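Long-range contact in cleavage and polyadenylation specificity factor 100 KD subunit (Methanosarcina mazei, PDB 2XR1), which probably terminates archaeal transcription by cleaving nascent RNA where it leaves RNA polymerase, as a dimeric zinc-dependent nuclease of the metallo-beta-lactamase superfamily: residues F154-L166 against M300-D312. Numbering follows the deposited sequence.
Sequences FMRNNLKERKEIL and MVAKTLKHTIPLD
The Phe154 ring meets helix 299-306 at Ala302 and Leu305, where CD2 meets Leu305 CD2 at 3.5 Å and CZ lies 3.7 Å from Ala302 CB. With CG anti to the backbone N (chi1 172°), the ring is carried toward that helix, while Asn158 ND2, which donates to Phe154 O, stands over the centre of one ring face. Met155, its chain bent at chi2 and chi3, brings CE against Leu305 CG.

Where helix 299-306 gives way to strand 308-310, Arg162 shows how one guanidinium can bind two backbone carbonyls. It turns its edge to the backbone: NH1 and NH2 both donate hydrogen bonds to Thr308 O, end-on and from the same face of that carbonyl, NH2 at 2.8 Å. NH1 also donates to Lys306 O at 2.7 Å, although it sits well above the plane of that carbonyl. Three bonds thus fix the rotation of the guanidinium, and Leu166 CD2 lies over one of its faces.

Lys306 passes Phe154 at about a right angle, with CG near CE2, and ends in a salt bridge from NZ to Glu161 OE1 (2.7 Å). Farther along, Ile165 CD1 makes a CH-pi contact over one face of the His307 ring, whose ND1 donates a hydrogen bond to Lys303 O.

The contact joins helices 146-157 and 159-173 to the metallo-beta-lactamase domain, away from the zinc ions. The weakly bonded strand 308-310, outermost in its sheet within this chain, runs parallel to strand 266-268, and helices 254-259 and 270-290 pack against helix 299-306.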
loop_
_atom_site.group_PDB
_atom_site.type_symbol
_atom_site.label_atom_id
_atom_site.label_comp_id
_atom_site.label_asym_id
_atom_site.label_seq_id
_atom_site.Cartn_x
_atom_site.Cartn_y
_atom_site.Cartn_z
ATOM N N PHE B 154 4.887 -26.811 28.048
ATOM C CA PHE B 154 4.947 -25.354 27.974
ATOM C C PHE B 154 3.550 -24.706 27.974
ATOM O O PHE B 154 3.345 -23.665 28.590
ATOM C CB PHE B 154 5.755 -24.922 26.743
ATOM C CG PHE B 154 5.709 -23.460 26.487
ATOM C CD1 PHE B 154 6.662 -22.623 27.038
ATOM C CD2 PHE B 154 4.677 -22.905 25.726
ATOM C CE1 PHE B 154 6.590 -21.257 26.824
ATOM C CE2 PHE B 154 4.589 -21.552 25.519
ATOM C CZ PHE B 154 5.545 -20.719 26.059
ATOM N N MET B 155 2.599 -25.320 27.290
ATOM C CA MET B 155 1.214 -24.842 27.311
ATOM C C MET B 155 0.542 -24.964 28.689
ATOM O O MET B 155 -0.189 -24.069 29.071
ATOM C CB MET B 155 0.374 -25.584 26.288
ATOM C CG MET B 155 0.782 -25.319 24.860
ATOM S SD MET B 155 0.271 -23.748 24.148
ATOM C CE MET B 155 1.610 -22.690 24.613
ATOM N N ARG B 156 0.777 -26.066 29.405
ATOM C CA ARG B 156 0.320 -26.229 30.799
ATOM C C ARG B 156 0.934 -25.195 31.740
ATOM O O ARG B 156 0.231 -24.613 32.550
ATOM C CB ARG B 156 0.665 -27.633 31.326
ATOM C CG ARG B 156 -0.245 -28.767 30.818
ATOM C CD ARG B 156 -1.176 -29.266 31.941
ATOM N N ASN B 157 2.241 -24.967 31.622
ATOM C CA ASN B 157 2.924 -23.984 32.451
ATOM C C ASN B 157 2.446 -22.543 32.255
ATOM O O ASN B 157 2.692 -21.693 33.126
ATOM C CB ASN B 157 4.441 -24.062 32.229
ATOM C CG ASN B 157 5.113 -25.180 33.057
ATOM O OD1 ASN B 157 4.689 -25.502 34.174
ATOM N ND2 ASN B 157 6.181 -25.744 32.513
ATOM N N ASN B 158 1.756 -22.289 31.134
ATOM C CA ASN B 158 1.332 -20.949 30.722
ATOM C C ASN B 158 -0.192 -20.816 30.518
ATOM O O ASN B 158 -0.663 -19.895 29.859
ATOM C CB ASN B 158 2.075 -20.583 29.429
ATOM C CG ASN B 158 3.553 -20.289 29.652
ATOM O OD1 ASN B 158 3.911 -19.313 30.302
ATOM N ND2 ASN B 158 4.409 -21.127 29.109
ATOM N N LEU B 159 -0.958 -21.718 31.117
ATOM C CA LEU B 159 -2.405 -21.719 30.986
ATOM C C LEU B 159 -3.088 -20.375 31.304
ATOM O O LEU B 159 -4.020 -20.021 30.609
ATOM C CB LEU B 159 -3.017 -22.781 31.902
ATOM C CG LEU B 159 -4.400 -23.350 31.534
ATOM C CD1 LEU B 159 -5.222 -23.584 32.817
ATOM C CD2 LEU B 159 -5.214 -22.506 30.516
ATOM N N LYS B 160 -2.662 -19.639 32.342
ATOM C CA LYS B 160 -3.338 -18.378 32.710
ATOM C C LYS B 160 -3.208 -17.310 31.629
ATOM O O LYS B 160 -4.203 -16.704 31.243
ATOM C CB LYS B 160 -2.844 -17.827 34.066
ATOM N N GLU B 161 -1.992 -17.092 31.133
ATOM C CA GLU B 161 -1.775 -16.087 30.082
ATOM C C GLU B 161 -2.501 -16.476 28.799
ATOM O O GLU B 161 -3.094 -15.639 28.133
ATOM C CB GLU B 161 -0.279 -15.831 29.816
ATOM C CG GLU B 161 -0.026 -14.515 29.042
ATOM C CD GLU B 161 1.452 -14.233 28.724
ATOM O OE1 GLU B 161 2.273 -15.186 28.664
ATOM O OE2 GLU B 161 1.785 -13.036 28.524
ATOM N N ARG B 162 -2.465 -17.768 28.500
ATOM C CA ARG B 162 -3.101 -18.342 27.313
ATOM C C ARG B 162 -4.600 -18.082 27.271
ATOM O O ARG B 162 -5.121 -17.609 26.270
ATOM C CB ARG B 162 -2.875 -19.849 27.281
ATOM C CG ARG B 162 -3.635 -20.584 26.209
ATOM C CD ARG B 162 -3.199 -20.153 24.865
ATOM N NE ARG B 162 -3.675 -21.055 23.813
ATOM C CZ ARG B 162 -3.278 -21.001 22.548
ATOM N NH1 ARG B 162 -2.402 -20.085 22.159
ATOM N NH2 ARG B 162 -3.773 -21.851 21.658
ATOM N N LYS B 163 -5.289 -18.411 28.360
ATOM C CA LYS B 163 -6.714 -18.139 28.476
ATOM C C LYS B 163 -6.992 -16.647 28.275
ATOM O O LYS B 163 -7.951 -16.265 27.608
ATOM C CB LYS B 163 -7.256 -18.627 29.818
ATOM C CG LYS B 163 -8.763 -18.432 29.968
ATOM C CD LYS B 163 -9.280 -18.818 31.359
ATOM C CE LYS B 163 -10.733 -18.385 31.604
ATOM N NZ LYS B 163 -11.123 -18.581 33.059
ATOM N N GLU B 164 -6.123 -15.804 28.808
ATOM C CA GLU B 164 -6.315 -14.373 28.685
ATOM C C GLU B 164 -6.085 -13.866 27.278
ATOM O O GLU B 164 -6.811 -12.993 26.817
ATOM C CB GLU B 164 -5.421 -13.644 29.681
ATOM C CG GLU B 164 -5.757 -12.167 29.871
ATOM C CD GLU B 164 -7.225 -11.901 30.364
ATOM O OE1 GLU B 164 -7.585 -12.276 31.533
ATOM O OE2 GLU B 164 -8.003 -11.303 29.552
ATOM N N ILE B 165 -5.087 -14.414 26.589
ATOM C CA ILE B 165 -4.835 -14.070 25.200
ATOM C C ILE B 165 -5.983 -14.552 24.320
ATOM O O ILE B 165 -6.324 -13.881 23.362
ATOM C CB ILE B 165 -3.538 -14.725 24.686
ATOM C CG1 ILE B 165 -2.325 -14.159 25.381
ATOM C CG2 ILE B 165 -3.348 -14.541 23.149
ATOM C CD1 ILE B 165 -1.179 -15.087 25.343
ATOM N N LEU B 166 -6.561 -15.721 24.599
ATOM C CA LEU B 166 -7.719 -16.183 23.832
ATOM C C LEU B 166 -8.912 -15.256 24.035
ATOM O O LEU B 166 -9.632 -14.968 23.079
ATOM C CB LEU B 166 -8.111 -17.628 24.168
ATOM C CG LEU B 166 -7.168 -18.764 23.694
ATOM C CD1 LEU B 166 -7.806 -20.108 23.905
ATOM C CD2 LEU B 166 -6.759 -18.624 22.258
ATOM N N MET B 300 10.928 -15.019 22.135
ATOM C CA MET B 300 9.928 -14.624 21.156
ATOM C C MET B 300 9.303 -15.798 20.462
ATOM O O MET B 300 8.242 -15.660 19.878
ATOM C CB MET B 300 10.546 -13.703 20.120
ATOM C CG MET B 300 10.921 -12.341 20.659
ATOM S SD MET B 300 9.490 -11.466 21.364
ATOM C CE MET B 300 9.867 -11.535 23.104
ATOM N N VAL B 301 9.976 -16.947 20.481
ATOM C CA VAL B 301 9.371 -18.195 19.986
ATOM C C VAL B 301 8.310 -18.614 21.010
ATOM O O VAL B 301 7.207 -18.945 20.652
ATOM C CB VAL B 301 10.441 -19.301 19.783
ATOM C CG1 VAL B 301 9.815 -20.614 19.301
ATOM C CG2 VAL B 301 11.489 -18.827 18.805
ATOM N N ALA B 302 8.625 -18.520 22.285
ATOM C CA ALA B 302 7.629 -18.788 23.324
ATOM C C ALA B 302 6.377 -17.911 23.179
ATOM O O ALA B 302 5.222 -18.392 23.253
ATOM C CB ALA B 302 8.236 -18.618 24.702
ATOM N N LYS B 303 6.609 -16.627 22.953
ATOM C CA LYS B 303 5.518 -15.693 22.802
ATOM C C LYS B 303 4.670 -16.016 21.576
ATOM O O LYS B 303 3.450 -15.879 21.622
ATOM C CB LYS B 303 6.055 -14.272 22.702
ATOM C CG LYS B 303 4.981 -13.206 22.912
ATOM C CD LYS B 303 5.588 -11.836 23.187
ATOM C CE LYS B 303 4.587 -10.873 23.832
ATOM N NZ LYS B 303 3.239 -10.896 23.171
ATOM N N THR B 304 5.306 -16.440 20.481
ATOM C CA THR B 304 4.574 -16.802 19.293
ATOM C C THR B 304 3.719 -18.043 19.537
ATOM O O THR B 304 2.603 -18.146 18.982
ATOM C CB THR B 304 5.517 -17.145 18.133
ATOM O OG1 THR B 304 6.301 -15.999 17.818
ATOM C CG2 THR B 304 4.769 -17.599 16.906
ATOM N N LEU B 305 4.251 -19.002 20.302
ATOM C CA LEU B 305 3.523 -20.236 20.549
ATOM C C LEU B 305 2.307 -19.968 21.446
ATOM O O LEU B 305 1.264 -20.561 21.256
ATOM C CB LEU B 305 4.451 -21.283 21.170
ATOM C CG LEU B 305 3.907 -22.642 21.591
ATOM C CD1 LEU B 305 3.321 -23.387 20.415
ATOM C CD2 LEU B 305 5.036 -23.450 22.251
ATOM N N LYS B 306 2.444 -19.074 22.424
ATOM C CA LYS B 306 1.326 -18.694 23.301
ATOM C C LYS B 306 0.224 -18.039 22.506
ATOM O O LYS B 306 -0.925 -17.993 22.937
ATOM C CB LYS B 306 1.771 -17.694 24.369
ATOM C CG LYS B 306 2.439 -18.327 25.516
ATOM C CD LYS B 306 2.690 -17.347 26.665
ATOM C CE LYS B 306 4.007 -16.577 26.501
ATOM N NZ LYS B 306 4.597 -16.222 27.788
ATOM N N HIS B 307 0.572 -17.501 21.344
ATOM C CA HIS B 307 -0.422 -16.879 20.486
ATOM C C HIS B 307 -0.799 -17.742 19.322
ATOM O O HIS B 307 -1.535 -17.288 18.456
ATOM C CB HIS B 307 0.111 -15.524 19.979
ATOM C CG HIS B 307 0.217 -14.487 21.045
ATOM N ND1 HIS B 307 1.189 -14.524 22.016
ATOM C CD2 HIS B 307 -0.537 -13.393 21.303
ATOM C CE1 HIS B 307 1.024 -13.499 22.843
ATOM N NE2 HIS B 307 -0.010 -12.787 22.424
ATOM N N THR B 308 -0.319 -18.970 19.247
ATOM C CA THR B 308 -0.688 -19.784 18.114
ATOM C C THR B 308 -2.004 -20.534 18.373
ATOM O O THR B 308 -2.178 -21.172 19.421
ATOM C CB THR B 308 0.401 -20.794 17.738
ATOM O OG1 THR B 308 1.636 -20.108 17.522
ATOM C CG2 THR B 308 0.035 -21.545 16.450
ATOM N N ILE B 309 -2.901 -20.483 17.382
ATOM C CA ILE B 309 -4.175 -21.195 17.432
ATOM C C ILE B 309 -4.310 -22.180 16.269
ATOM O O ILE B 309 -4.549 -21.803 15.140
ATOM C CB ILE B 309 -5.347 -20.209 17.434
ATOM C CG1 ILE B 309 -5.171 -19.161 18.547
ATOM C CG2 ILE B 309 -6.633 -20.955 17.601
ATOM C CD1 ILE B 309 -6.106 -17.979 18.421
ATOM N N PRO B 310 -4.118 -23.456 16.528
ATOM C CA PRO B 310 -4.183 -24.390 15.405
ATOM C C PRO B 310 -5.574 -24.610 14.923
ATOM O O PRO B 310 -6.459 -24.644 15.732
ATOM C CB PRO B 310 -3.685 -25.696 16.005
ATOM C CG PRO B 310 -3.899 -25.549 17.535
ATOM C CD PRO B 310 -3.656 -24.097 17.792
ATOM N N LEU B 311 -5.743 -24.801 13.619
ATOM C CA LEU B 311 -6.999 -25.165 13.009
ATOM C C LEU B 311 -6.782 -26.322 12.104
ATOM O O LEU B 311 -5.806 -26.348 11.347
ATOM C CB LEU B 311 -7.500 -24.027 12.159
ATOM C CG LEU B 311 -7.505 -22.653 12.805
ATOM C CD1 LEU B 311 -8.052 -21.692 11.737
ATOM C CD2 LEU B 311 -8.315 -22.663 14.097
ATOM N N ASP B 312 -7.702 -27.272 12.117
ATOM C CA ASP B 312 -7.641 -28.390 11.195
ATOM C C ASP B 312 -8.162 -28.017 9.796
ATOM O O ASP B 312 -8.936 -27.045 9.614
ATOM C CB ASP B 312 -8.408 -29.567 11.765
ATOM C CG ASP B 312 -7.686 -30.209 12.974
ATOM O OD1 ASP B 312 -6.648 -30.861 12.781
ATOM O OD2 ASP B 312 -8.145 -30.091 14.136
#